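Local coordinates for cytochrome c (PDB 6RTE), which acts as NirN, the dihydro-heme d1 dehydrogenase of heme d1 biosynthesis, and pairs an eight-bladed beta-propeller with a bound heme c, at residues His181-Phe186 and Thr222-Val227; Asn238-Leu244 and Ser268-Val273; Trp201-Tyr205 and Leu247-Leu252. All blocks are in the same frame, centred on the assembly; numbering follows the deposited sequence.

Contact 1. Residues His181-Phe186 and Thr222-Val227; sequences HGGPKF and TRNLAV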
ATOM      1  N   HIS A 181       5.183  -1.541   1.714  1.00 34.16           N
ATOM      2  CA  HIS A 181       3.791  -1.963   1.649  1.00 38.80           C
ATOM      3  C   HIS A 181       2.863  -0.765   1.747  1.00 39.84           C
ATOM      4  O   HIS A 181       3.057   0.096   2.602  1.00 37.51           O
ATOM      5  CB  HIS A 181       3.427  -2.909   2.811  1.00 42.94           C
ATOM      6  CG  HIS A 181       3.547  -4.356   2.481  1.00 48.97           C
ATOM      7  ND1 HIS A 181       2.977  -5.339   3.260  1.00 50.23           N
ATOM      8  CD2 HIS A 181       4.179  -4.995   1.467  1.00 51.62           C
ATOM      9  CE1 HIS A 181       3.246  -6.522   2.735  1.00 51.39           C
ATOM     10  NE2 HIS A 181       3.974  -6.340   1.649  1.00 51.98           N
ATOM     11  N   GLY A 182       1.837  -0.738   0.903  1.00 43.14           N
ATOM     12  CA  GLY A 182       0.709   0.143   1.119  1.00 46.32           C
ATOM     13  C   GLY A 182       0.825   1.523   0.510  1.00 47.88           C
ATOM     14  O   GLY A 182      -0.146   2.289   0.573  1.00 51.62           O
ATOM     15  N   GLY A 183       1.961   1.864  -0.086  1.00 45.35           N
ATOM     16  CA  GLY A 183       2.129   3.179  -0.661  1.00 41.84           C
ATOM     17  C   GLY A 183       2.392   4.221   0.414  1.00 37.09           C
ATOM     18  O   GLY A 183       1.859   4.150   1.523  1.00 35.31           O
ATOM     19  N   PRO A 184       3.214   5.212   0.098  1.00 34.41           N
ATOM     20  CA  PRO A 184       3.596   6.201   1.106  1.00 31.84           C
ATOM     21  C   PRO A 184       2.453   7.145   1.436  1.00 28.91           C
ATOM     22  O   PRO A 184       1.575   7.408   0.613  1.00 28.85           O
ATOM     23  CB  PRO A 184       4.741   6.964   0.426  1.00 35.26           C
ATOM     24  CG  PRO A 184       4.383   6.913  -1.019  1.00 37.73           C
ATOM     25  CD  PRO A 184       3.731   5.568  -1.240  1.00 36.47           C
ATOM     26  N   LYS A 185       2.502   7.693   2.649  1.00 27.24           N
ATOM     27  CA  LYS A 185       1.596   8.753   3.057  1.00 27.10           C
ATOM     28  C   LYS A 185       2.391  10.017   3.367  1.00 24.69           C
ATOM     29  O   LYS A 185       3.574   9.964   3.724  1.00 24.22           O
ATOM     30  CB  LYS A 185       0.766   8.349   4.282  1.00 27.21           C
ATOM     31  CG  LYS A 185      -0.108   7.103   4.059  1.00 30.45           C
ATOM     32  CD  LYS A 185      -1.230   7.351   3.045  1.00 36.72           C
ATOM     33  CE  LYS A 185      -2.287   6.247   3.126  1.00 43.72           C
ATOM     34  NZ  LYS A 185      -1.729   4.906   2.830  1.00 47.85           N
ATOM     35  N   PHE A 186       1.718  11.160   3.241  1.00 25.09           N
ATOM     36  CA  PHE A 186       2.344  12.454   3.382  1.00 25.61           C
ATOM     37  C   PHE A 186       1.777  13.201   4.578  1.00 24.87           C
ATOM     38  O   PHE A 186       0.618  13.008   4.972  1.00 24.17           O
ATOM     39  CB  PHE A 186       2.143  13.303   2.115  1.00 27.77           C
ATOM     40  CG  PHE A 186       2.809  12.744   0.889  1.00 29.65           C
ATOM     41  CD1 PHE A 186       2.149  11.836   0.077  1.00 32.85           C
ATOM     42  CD2 PHE A 186       4.096  13.132   0.543  1.00 28.53           C
ATOM     43  CE1 PHE A 186       2.759  11.322  -1.069  1.00 33.83           C
ATOM     44  CE2 PHE A 186       4.718  12.625  -0.600  1.00 30.44           C
ATOM     45  CZ  PHE A 186       4.050  11.732  -1.411  1.00 32.37           C
ATOM     46  N   THR A 222       3.220  -6.050   8.761  1.00 23.34           N
ATOM     47  CA  THR A 222       2.457  -4.809   8.733  1.00 22.86           C
ATOM     48  C   THR A 222       1.688  -4.708   7.422  1.00 22.47           C
ATOM     49  O   THR A 222       2.163  -5.160   6.377  1.00 24.32           O
ATOM     50  CB  THR A 222       3.392  -3.609   8.896  1.00 24.84           C
ATOM     51  OG1 THR A 222       3.924  -3.623  10.223  1.00 27.07           O
ATOM     52  CG2 THR A 222       2.659  -2.281   8.663  1.00 22.85           C
ATOM     53  N   ARG A 223       0.488  -4.138   7.489  1.00 21.70           N
ATOM     54  CA  ARG A 223      -0.368  -3.972   6.318  1.00 22.53           C
ATOM     55  C   ARG A 223      -0.222  -2.587   5.691  1.00 23.70           C
ATOM     56  O   ARG A 223       0.146  -2.469   4.520  1.00 24.43           O
ATOM     57  CB  ARG A 223      -1.831  -4.246   6.693  1.00 24.52           C
ATOM     58  CG  ARG A 223      -2.121  -5.715   6.988  1.00 27.18           C
ATOM     59  CD  ARG A 223      -2.256  -6.544   5.707  1.00 30.91           C
ATOM     60  NE  ARG A 223      -3.584  -6.371   5.121  1.00 34.80           N
ATOM     61  CZ  ARG A 223      -4.079  -7.118   4.141  1.00 38.64           C
ATOM     62  NH1 ARG A 223      -3.357  -8.093   3.605  1.00 37.73           N
ATOM     63  NH2 ARG A 223      -5.303  -6.882   3.697  1.00 42.08           N
ATOM     64  N   ASN A 224      -0.512  -1.530   6.434  1.00 23.18           N
ATOM     65  CA  ASN A 224      -0.323  -0.184   5.910  1.00 23.06           C
ATOM     66  C   ASN A 224      -0.341   0.792   7.078  1.00 22.37           C
ATOM     67  O   ASN A 224      -0.440   0.403   8.250  1.00 21.83           O
ATOM     68  CB  ASN A 224      -1.378   0.165   4.839  1.00 23.34           C
ATOM     69  CG  ASN A 224      -2.731   0.534   5.428  1.00 25.38           C
ATOM     70  OD1 ASN A 224      -3.187  -0.048   6.405  1.00 25.59           O
ATOM     71  ND2 ASN A 224      -3.376   1.531   4.829  1.00 26.53           N
ATOM     72  N   LEU A 225      -0.206   2.074   6.757  1.00 23.14           N
ATOM     73  CA  LEU A 225      -0.306   3.104   7.780  1.00 22.97           C
ATOM     74  C   LEU A 225      -1.084   4.281   7.228  1.00 22.79           C
ATOM     75  O   LEU A 225      -1.345   4.380   6.027  1.00 22.01           O
ATOM     76  CB  LEU A 225       1.078   3.543   8.292  1.00 22.74           C
ATOM     77  CG  LEU A 225       2.102   4.118   7.315  1.00 23.02           C
ATOM     78  CD1 LEU A 225       1.734   5.515   6.837  1.00 24.70           C
ATOM     79  CD2 LEU A 225       3.460   4.126   8.012  1.00 21.44           C
ATOM     80  N   ALA A 226      -1.461   5.174   8.136  1.00 22.85           N
ATOM     81  CA  ALA A 226      -2.239   6.355   7.806  1.00 23.08           C
ATOM     82  C   ALA A 226      -1.735   7.485   8.693  1.00 22.20           C
ATOM     83  O   ALA A 226      -1.237   7.253   9.797  1.00 23.47           O
ATOM     84  CB  ALA A 226      -3.747   6.116   8.004  1.00 23.31           C
ATOM     85  N   VAL A 227      -1.822   8.700   8.168  1.00 20.83           N
ATOM     86  CA  VAL A 227      -1.394   9.915   8.866  1.00 20.53           C
ATOM     87  C   VAL A 227      -2.627  10.765   9.119  1.00 20.06           C
ATOM     88  O   VAL A 227      -3.456  10.953   8.218  1.00 18.85           O
ATOM     89  CB  VAL A 227      -0.339  10.680   8.052  1.00 22.09           C
ATOM     90  CG1 VAL A 227       0.158  11.950   8.805  1.00 22.99           C
ATOM     91  CG2 VAL A 227       0.834   9.749   7.711  1.00 22.20           C
TER
HETATM   92  O   HOH W   1       1.126   2.324   4.127  1.00 29.98           O
HETATM   93  O   HOH W   2      -2.427   2.315   2.182  1.00 35.18           O

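Contact 2. Residues Asn238-Leu244 and Ser268-Val273; sequences NYLPGNL and SRVSAV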
ATOM      1  N   ASN A 238      -1.375  -3.599  11.774  1.00 22.69           N
ATOM      2  CA  ASN A 238      -0.540  -4.790  11.762  1.00 21.82           C
ATOM      3  C   ASN A 238      -1.375  -6.057  11.607  1.00 21.19           C
ATOM      4  O   ASN A 238      -2.473  -6.177  12.173  1.00 20.24           O
ATOM      5  CB  ASN A 238       0.289  -4.893  13.048  1.00 21.25           C
ATOM      6  CG  ASN A 238       1.433  -3.898  13.103  1.00 22.82           C
ATOM      7  OD1 ASN A 238       1.997  -3.520  12.078  1.00 24.72           O
ATOM      8  ND2 ASN A 238       1.791  -3.475  14.313  1.00 23.31           N
ATOM      9  N   TYR A 239      -0.845  -7.002  10.816  1.00 22.14           N
ATOM     10  CA  TYR A 239      -1.300  -8.376  10.841  1.00 22.64           C
ATOM     11  C   TYR A 239      -0.742  -9.111  12.059  1.00 23.89           C
ATOM     12  O   TYR A 239      -1.466  -9.854  12.721  1.00 24.20           O
ATOM     13  CB  TYR A 239      -0.862  -9.116   9.571  1.00 22.21           C
ATOM     14  CG  TYR A 239      -1.942  -9.365   8.561  1.00 22.39           C
ATOM     15  CD1 TYR A 239      -3.051  -8.537   8.480  1.00 25.41           C
ATOM     16  CD2 TYR A 239      -1.849 -10.440   7.679  1.00 24.72           C
ATOM     17  CE1 TYR A 239      -4.047  -8.762   7.556  1.00 30.37           C
ATOM     18  CE2 TYR A 239      -2.838 -10.677   6.742  1.00 29.79           C
ATOM     19  CZ  TYR A 239      -3.938  -9.825   6.687  1.00 34.04           C
ATOM     20  OH  TYR A 239      -4.942 -10.033   5.772  1.00 39.02           O
ATOM     21  N   LEU A 240       0.550  -8.926  12.334  1.00 24.08           N
ATOM     22  CA  LEU A 240       1.229  -9.602  13.433  1.00 23.51           C
ATOM     23  C   LEU A 240       2.116  -8.614  14.184  1.00 22.93           C
ATOM     24  O   LEU A 240       2.983  -7.979  13.570  1.00 21.38           O
ATOM     25  CB  LEU A 240       2.068 -10.765  12.909  1.00 25.13           C
ATOM     26  CG  LEU A 240       2.842 -11.547  13.977  1.00 25.71           C
ATOM     27  CD1 LEU A 240       1.871 -12.371  14.815  1.00 25.72           C
ATOM     28  CD2 LEU A 240       3.903 -12.413  13.313  1.00 27.59           C
ATOM     29  N   PRO A 241       1.898  -8.403  15.493  1.00 21.90           N
ATOM     30  CA  PRO A 241       0.722  -8.834  16.256  1.00 22.04           C
ATOM     31  C   PRO A 241      -0.570  -8.275  15.653  1.00 21.33           C
ATOM     32  O   PRO A 241      -0.505  -7.395  14.795  1.00 19.82           O
ATOM     33  CB  PRO A 241       0.967  -8.250  17.656  1.00 21.92           C
ATOM     34  CG  PRO A 241       2.458  -8.019  17.728  1.00 22.42           C
ATOM     35  CD  PRO A 241       2.860  -7.657  16.333  1.00 22.64           C
ATOM     36  N   GLY A 242      -1.722  -8.769  16.100  1.00 22.69           N
ATOM     37  CA  GLY A 242      -2.987  -8.202  15.687  1.00 23.67           C
ATOM     38  C   GLY A 242      -3.287  -6.930  16.454  1.00 21.99           C
ATOM     39  O   GLY A 242      -3.923  -6.964  17.513  1.00 21.03           O
ATOM     40  N   ASN A 243      -2.812  -5.795  15.954  1.00 21.38           N
ATOM     41  CA  ASN A 243      -2.947  -4.569  16.733  1.00 20.96           C
ATOM     42  C   ASN A 243      -2.835  -3.356  15.821  1.00 21.54           C
ATOM     43  O   ASN A 243      -2.567  -3.468  14.622  1.00 22.58           O
ATOM     44  CB  ASN A 243      -1.911  -4.509  17.863  1.00 21.28           C
ATOM     45  CG  ASN A 243      -0.461  -4.416  17.365  1.00 22.44           C
ATOM     46  OD1 ASN A 243      -0.189  -4.053  16.218  1.00 23.53           O
ATOM     47  ND2 ASN A 243       0.482  -4.746  18.254  1.00 22.76           N
ATOM     48  N   LEU A 244      -3.138  -2.206  16.407  1.00 21.76           N
ATOM     49  CA  LEU A 244      -2.812  -0.899  15.860  1.00 21.14           C
ATOM     50  C   LEU A 244      -1.691  -0.311  16.696  1.00 22.09           C
ATOM     51  O   LEU A 244      -1.673  -0.461  17.926  1.00 23.72           O
ATOM     52  CB  LEU A 244      -4.018   0.048  15.895  1.00 22.90           C
ATOM     53  CG  LEU A 244      -5.262  -0.385  15.106  1.00 23.10           C
ATOM     54  CD1 LEU A 244      -6.485   0.342  15.648  1.00 23.51           C
ATOM     55  CD2 LEU A 244      -5.083  -0.101  13.620  1.00 23.37           C
ATOM     56  N   SER A 268      -8.054 -10.080  16.434  1.00 26.74           N
ATOM     57  CA  SER A 268      -8.161  -9.921  14.993  1.00 26.50           C
ATOM     58  C   SER A 268      -6.895  -9.308  14.422  1.00 24.44           C
ATOM     59  O   SER A 268      -6.207  -8.523  15.083  1.00 23.30           O
ATOM     60  CB  SER A 268      -9.360  -9.038  14.615  1.00 26.23           C
ATOM     61  OG  SER A 268      -9.438  -8.844  13.217  1.00 25.85           O
ATOM     62  N   ARG A 269      -6.614  -9.657  13.169  1.00 24.81           N
ATOM     63  CA  ARG A 269      -5.676  -8.905  12.359  1.00 23.93           C
ATOM     64  C   ARG A 269      -6.331  -7.607  11.893  1.00 22.92           C
ATOM     65  O   ARG A 269      -7.550  -7.531  11.733  1.00 22.01           O
ATOM     66  CB  ARG A 269      -5.245  -9.727  11.143  1.00 23.53           C
ATOM     67  CG  ARG A 269      -4.523 -11.013  11.483  1.00 24.44           C
ATOM     68  CD  ARG A 269      -4.366 -11.911  10.254  1.00 26.02           C
ATOM     69  NE  ARG A 269      -5.655 -12.460   9.824  1.00 27.65           N
ATOM     70  CZ  ARG A 269      -5.820 -13.234   8.758  1.00 30.42           C
ATOM     71  NH1 ARG A 269      -4.776 -13.574   8.011  1.00 33.75           N
ATOM     72  NH2 ARG A 269      -7.028 -13.677   8.451  1.00 32.29           N
ATOM     73  N   VAL A 270      -5.514  -6.578  11.697  1.00 23.21           N
ATOM     74  CA  VAL A 270      -5.978  -5.340  11.078  1.00 23.40           C
ATOM     75  C   VAL A 270      -5.760  -5.472   9.582  1.00 23.00           C
ATOM     76  O   VAL A 270      -4.640  -5.726   9.136  1.00 23.83           O
ATOM     77  CB  VAL A 270      -5.239  -4.110  11.632  1.00 23.36           C
ATOM     78  CG1 VAL A 270      -5.654  -2.871  10.848  1.00 22.52           C
ATOM     79  CG2 VAL A 270      -5.548  -3.923  13.119  1.00 24.61           C
ATOM     80  N   SER A 271      -6.826  -5.286   8.798  1.00 23.44           N
ATOM     81  CA  SER A 271      -6.681  -5.371   7.357  1.00 25.34           C
ATOM     82  C   SER A 271      -6.078  -4.094   6.770  1.00 25.58           C
ATOM     83  O   SER A 271      -5.168  -4.160   5.935  1.00 24.64           O
ATOM     84  CB  SER A 271      -8.029  -5.661   6.711  1.00 29.07           C
ATOM     85  OG  SER A 271      -7.837  -5.778   5.313  1.00 33.14           O
ATOM     86  N   ALA A 272      -6.573  -2.929   7.189  1.00 25.25           N
ATOM     87  CA  ALA A 272      -6.070  -1.660   6.667  1.00 24.58           C
ATOM     88  C   ALA A 272      -6.548  -0.521   7.555  1.00 24.61           C
ATOM     89  O   ALA A 272      -7.622  -0.602   8.163  1.00 24.72           O
ATOM     90  CB  ALA A 272      -6.537  -1.434   5.220  1.00 25.11           C
ATOM     91  N   VAL A 273      -5.739   0.554   7.607  1.00 24.16           N
ATOM     92  CA  VAL A 273      -6.090   1.781   8.305  1.00 25.66           C
ATOM     93  C   VAL A 273      -6.225   2.891   7.270  1.00 23.40           C
ATOM     94  O   VAL A 273      -5.516   2.908   6.262  1.00 23.85           O
ATOM     95  CB  VAL A 273      -5.044   2.153   9.383  1.00 27.80           C
ATOM     96  CG1 VAL A 273      -4.983   1.061  10.457  1.00 30.29           C
ATOM     97  CG2 VAL A 273      -3.647   2.364   8.776  1.00 28.57           C
TER

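Contact 3. Residues Trp201-Tyr205 and Leu247-Leu252; sequences WVTLY and LDARDL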
ATOM      1  N   TRP A 201       8.584  -2.187   9.600  1.00 23.51           N
ATOM      2  CA  TRP A 201       9.375  -0.979   9.783  1.00 23.44           C
ATOM      3  C   TRP A 201       8.652   0.232   9.207  1.00 23.42           C
ATOM      4  O   TRP A 201       8.081   0.175   8.113  1.00 22.87           O
ATOM      5  CB  TRP A 201      10.747  -1.124   9.136  1.00 24.54           C
ATOM      6  CG  TRP A 201      11.640  -2.039   9.901  1.00 25.67           C
ATOM      7  CD1 TRP A 201      11.819  -3.383   9.688  1.00 27.89           C
ATOM      8  CD2 TRP A 201      12.458  -1.700  11.019  1.00 26.22           C
ATOM      9  NE1 TRP A 201      12.706  -3.892  10.607  1.00 28.68           N
ATOM     10  CE2 TRP A 201      13.111  -2.884  11.436  1.00 27.90           C
ATOM     11  CE3 TRP A 201      12.706  -0.520  11.715  1.00 25.63           C
ATOM     12  CZ2 TRP A 201      13.994  -2.908  12.504  1.00 29.28           C
ATOM     13  CZ3 TRP A 201      13.581  -0.547  12.781  1.00 27.02           C
ATOM     14  CH2 TRP A 201      14.217  -1.730  13.161  1.00 28.22           C
ATOM     15  N   VAL A 202       8.670   1.325   9.959  1.00 22.64           N
ATOM     16  CA  VAL A 202       8.103   2.596   9.519  1.00 23.15           C
ATOM     17  C   VAL A 202       9.251   3.587   9.377  1.00 22.66           C
ATOM     18  O   VAL A 202      10.086   3.704  10.286  1.00 22.89           O
ATOM     19  CB  VAL A 202       7.048   3.123  10.505  1.00 20.90           C
ATOM     20  CG1 VAL A 202       6.476   4.448  10.009  1.00 18.83           C
ATOM     21  CG2 VAL A 202       5.940   2.098  10.713  1.00 21.72           C
ATOM     22  N   THR A 203       9.280   4.306   8.251  1.00 22.32           N
ATOM     23  CA  THR A 203      10.340   5.256   7.935  1.00 23.15           C
ATOM     24  C   THR A 203       9.728   6.635   7.711  1.00 23.26           C
ATOM     25  O   THR A 203       8.756   6.776   6.965  1.00 24.13           O
ATOM     26  CB  THR A 203      11.126   4.820   6.681  1.00 26.53           C
ATOM     27  OG1 THR A 203      11.640   3.491   6.863  1.00 28.06           O
ATOM     28  CG2 THR A 203      12.300   5.772   6.383  1.00 28.29           C
ATOM     29  N   LEU A 204      10.296   7.647   8.366  1.00 22.65           N
ATOM     30  CA  LEU A 204       9.928   9.046   8.165  1.00 22.03           C
ATOM     31  C   LEU A 204      11.036   9.730   7.381  1.00 22.00           C
ATOM     32  O   LEU A 204      12.197   9.716   7.799  1.00 22.64           O
ATOM     33  CB  LEU A 204       9.702   9.742   9.506  1.00 22.84           C
ATOM     34  CG  LEU A 204       9.487  11.262   9.487  1.00 23.73           C
ATOM     35  CD1 LEU A 204       8.363  11.663   8.540  1.00 23.22           C
ATOM     36  CD2 LEU A 204       9.217  11.746  10.912  1.00 24.32           C
ATOM     37  N   TYR A 205      10.675  10.345   6.250  1.00 21.93           N
ATOM     38  CA  TYR A 205      11.625  10.972   5.343  1.00 23.46           C
ATOM     39  C   TYR A 205      11.239  12.426   5.141  1.00 24.34           C
ATOM     40  O   TYR A 205      10.076  12.728   4.861  1.00 22.90           O
ATOM     41  CB  TYR A 205      11.648  10.235   4.000  1.00 23.79           C
ATOM     42  CG  TYR A 205      12.733  10.675   3.050  1.00 25.33           C
ATOM     43  CD1 TYR A 205      14.010  10.146   3.141  1.00 26.60           C
ATOM     44  CD2 TYR A 205      12.472  11.593   2.044  1.00 25.00           C
ATOM     45  CE1 TYR A 205      15.009  10.527   2.260  1.00 27.43           C
ATOM     46  CE2 TYR A 205      13.473  11.986   1.158  1.00 25.32           C
ATOM     47  CZ  TYR A 205      14.731  11.445   1.277  1.00 26.74           C
ATOM     48  OH  TYR A 205      15.716  11.811   0.417  1.00 27.66           O
ATOM     49  N   LEU A 247       1.801   6.226  16.655  1.00 20.11           N
ATOM     50  CA  LEU A 247       3.099   6.871  16.742  1.00 19.51           C
ATOM     51  C   LEU A 247       2.921   8.389  16.636  1.00 19.38           C
ATOM     52  O   LEU A 247       1.966   8.875  16.023  1.00 18.65           O
ATOM     53  CB  LEU A 247       4.037   6.391  15.623  1.00 19.22           C
ATOM     54  CG  LEU A 247       4.257   4.887  15.440  1.00 19.30           C
ATOM     55  CD1 LEU A 247       5.025   4.595  14.136  1.00 20.28           C
ATOM     56  CD2 LEU A 247       5.011   4.303  16.623  1.00 19.74           C
ATOM     57  N   ASP A 248       3.845   9.123  17.255  1.00 19.96           N
ATOM     58  CA  ASP A 248       3.962  10.559  17.042  1.00 21.21           C
ATOM     59  C   ASP A 248       4.578  10.798  15.662  1.00 20.41           C
ATOM     60  O   ASP A 248       5.674  10.305  15.364  1.00 19.26           O
ATOM     61  CB  ASP A 248       4.808  11.184  18.150  1.00 22.87           C
ATOM     62  CG  ASP A 248       4.839  12.715  18.098  1.00 23.84           C
ATOM     63  OD1 ASP A 248       4.990  13.284  16.992  1.00 23.60           O
ATOM     64  OD2 ASP A 248       4.720  13.352  19.168  1.00 23.51           O
ATOM     65  N   ALA A 249       3.853  11.517  14.804  1.00 19.95           N
ATOM     66  CA  ALA A 249       4.273  11.705  13.418  1.00 19.56           C
ATOM     67  C   ALA A 249       5.513  12.585  13.246  1.00 20.62           C
ATOM     68  O   ALA A 249       6.026  12.673  12.130  1.00 21.41           O
ATOM     69  CB  ALA A 249       3.125  12.322  12.622  1.00 18.61           C
ATOM     70  N   ARG A 250       6.001  13.229  14.306  1.00 22.12           N
ATOM     71  CA  ARG A 250       7.185  14.071  14.210  1.00 24.95           C
ATOM     72  C   ARG A 250       8.488  13.311  14.419  1.00 24.20           C
ATOM     73  O   ARG A 250       9.532  13.751  13.933  1.00 25.33           O
ATOM     74  CB  ARG A 250       7.099  15.211  15.230  1.00 29.47           C
ATOM     75  CG  ARG A 250       5.912  16.139  14.984  1.00 34.36           C
ATOM     76  CD  ARG A 250       6.151  17.020  13.777  1.00 39.11           C
ATOM     77  NE  ARG A 250       6.991  18.155  14.121  1.00 42.59           N
ATOM     78  CZ  ARG A 250       6.525  19.307  14.605  1.00 44.27           C
ATOM     79  NH1 ARG A 250       5.227  19.475  14.805  1.00 43.30           N
ATOM     80  NH2 ARG A 250       7.362  20.288  14.897  1.00 46.47           N
ATOM     81  N   ASP A 251       8.454  12.180  15.149  1.00 20.92           N
ATOM     82  CA  ASP A 251       9.688  11.465  15.447  1.00 19.47           C
ATOM     83  C   ASP A 251       9.504   9.946  15.486  1.00 19.31           C
ATOM     84  O   ASP A 251      10.467   9.246  15.821  1.00 19.47           O
ATOM     85  CB  ASP A 251      10.296  11.945  16.790  1.00 20.31           C
ATOM     86  CG  ASP A 251       9.337  11.816  17.976  1.00 21.13           C
ATOM     87  OD1 ASP A 251       8.270  11.168  17.841  1.00 20.29           O
ATOM     88  OD2 ASP A 251       9.653  12.399  19.053  1.00 22.72           O
ATOM     89  N   LEU A 252       8.323   9.444  15.147  1.00 19.65           N
ATOM     90  CA  LEU A 252       7.950   8.022  15.174  1.00 21.03           C
ATOM     91  C   LEU A 252       8.117   7.391  16.557  1.00 21.21           C
ATOM     92  O   LEU A 252       8.294   6.173  16.669  1.00 20.67           O
ATOM     93  CB  LEU A 252       8.734   7.221  14.119  1.00 21.66           C
ATOM     94  CG  LEU A 252       8.494   7.680  12.678  1.00 21.25           C
ATOM     95  CD1 LEU A 252       9.233   6.741  11.694  1.00 22.53           C
ATOM     96  CD2 LEU A 252       7.019   7.754  12.347  1.00 20.20           C
TER

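Contact 1. Residues His181-Phe186 and Thr222-Val227
Two water molecules bridge H181-K185 to N224 and L225, each held by three protein groups. One accepts from L225 N at 3.0 Å and donates to G183 O and, weakly, to H181 O. The other donates to G182 O while accepting from N224 ND2 and, at 2.8 Å, from K185 NZ. G182 CA comes within 4.3 Å of N224 CB, a closeness that the lack of a side chain on the glycine permits. Strands 183-186 and 222-227 are the inner, first strands of two successive blades of the eight-bladed propeller and run nearly parallel (15°), their axes 6.8 Å apart. At the loop end, H181 ND1 donates to T222 O (3.2 Å, N-H...O angle 153°); ND1 lies in the carbonyl plane of T222, though the oxygen is tilted somewhat from the imidazole plane. K185 lies alongside L225 and runs the other way, its CG 3.7 Å from L225 CD1. Because its chain folds at chi2 (-67°) and again at chi4, the amine reaches back to L225 O, with which NZ forms a weak 3.3 Å bond. V227 CG2 touches K185 CB at 3.7 Å. R223 and N224 form a classic beta bulge facing G237, and their polar ends turn to the following blade: R223 NE to S271 O, N224 OD1 to V273 N.

Contact 2. Residues Asn238-Leu244 and Ser268-Val273
The Y239 ring carries the aliphatic part of R269 on one face, with CD of R269 3.8 Å from the ring centroid in a CH-pi contact over the centre. At the ring edge, in plane, stands the carbonyl of V270, whose O is 3.3 Å from Y239 CD1. The R269 guanidinium in turn has Y239 OH over one of its faces, offset toward the rim, the two planes being 39° apart. Here adjacent propeller blades meet: 238-244 is the turn between the second and third strands of one, and 268-273 leads into the first strand of the next. With its chain bent at chi3 (-70°), R269 places CZ 4.8 Å from the Y239 centroid, an off-centre cation-pi contact; its NH2 makes a salt bridge to D288 OD1. A direct main-chain bond ties the blades, V270 N to N238 O at 3.1 Å. The turn itself is braced by N238 ND2 donating to N243 OD1 (2.8 Å, in the carbonyl plane), while N238 OD1 is taken up by T222 OG1. It passes through an inverse gamma turn at G242, whose CA makes a C-H...O contact with S268 O at 3.3 Å. Deeper in, L244 crosses V270 at about a right angle, CD2 to CG2 3.9 Å, and slides past V273. V270 O, buried by the contact, finds no hydrogen-bonding partner in the model. The tightest apolar touch is L244 CD2 against V273 CG1, at 3.4 Å closer than usual for two carbons.

Contact 3. Residues Trp201-Tyr205 and Leu247-Leu252
Between two neighbouring propeller blades lies an apolar interface in which V202 and L204, on the third strand of one blade, meet L252 and L247 of the next, where its third strand ends and turns toward the fourth. L252 and L204 share the contact about equally. L252 works mainly through CD1, which rests on the main chain of strand 201-206, 3.5 Å from V202 O. The same methyl meets L204 CB at 3.7 Å. V202 crosses L252 obliquely, its CG1 4.0 Å from that CD1, while its other branch, CG2, looks to L247 CD1 more distantly at 4.3 Å. L204, with CG anti to its own amide nitrogen (chi1 172°), extends CD2 into the turn, where it lies 3.5 Å from A249 O and almost as near R250 O. A249 O is itself bonded by the hydroxyl of Y194. The turn is an Asx turn: D248 OD1 accepts from R250 N at 2.9 Å through its anti lone pair, in a nearly straight bond (165°). D248 O also takes L252 N at 2.8 Å, and these bonds probably help to position L252. Between the segments the contact is van der Waals only, methyls against aliphatic carbons and backbone atoms, which implies that it rests on shape rather than on directed bonds.

How the contacts relate
Contacts 1 and 2 join three successive blades in series, and contact 3 joins the same two blades as contact 1, farther from the centre. Contact 1, nearest the centre of the chain, is partly buried, polar and water-bridged; contacts 2 and 3 are mostly buried. Contact 2 mixes a main-chain bond, an arginine-tyrosine CH-pi and cation-pi contact and leucine-valine packing, whereas contact 3 is made by apolar side chains, with no hydrogen bond between its segments. Strand 221-227 bridges them: its polar side chains reach into contact 2, while L225 CD2 packs on V202 CG1 of contact 3. Strand 243-248 supplies both contact 2 and contact 3, one at each end.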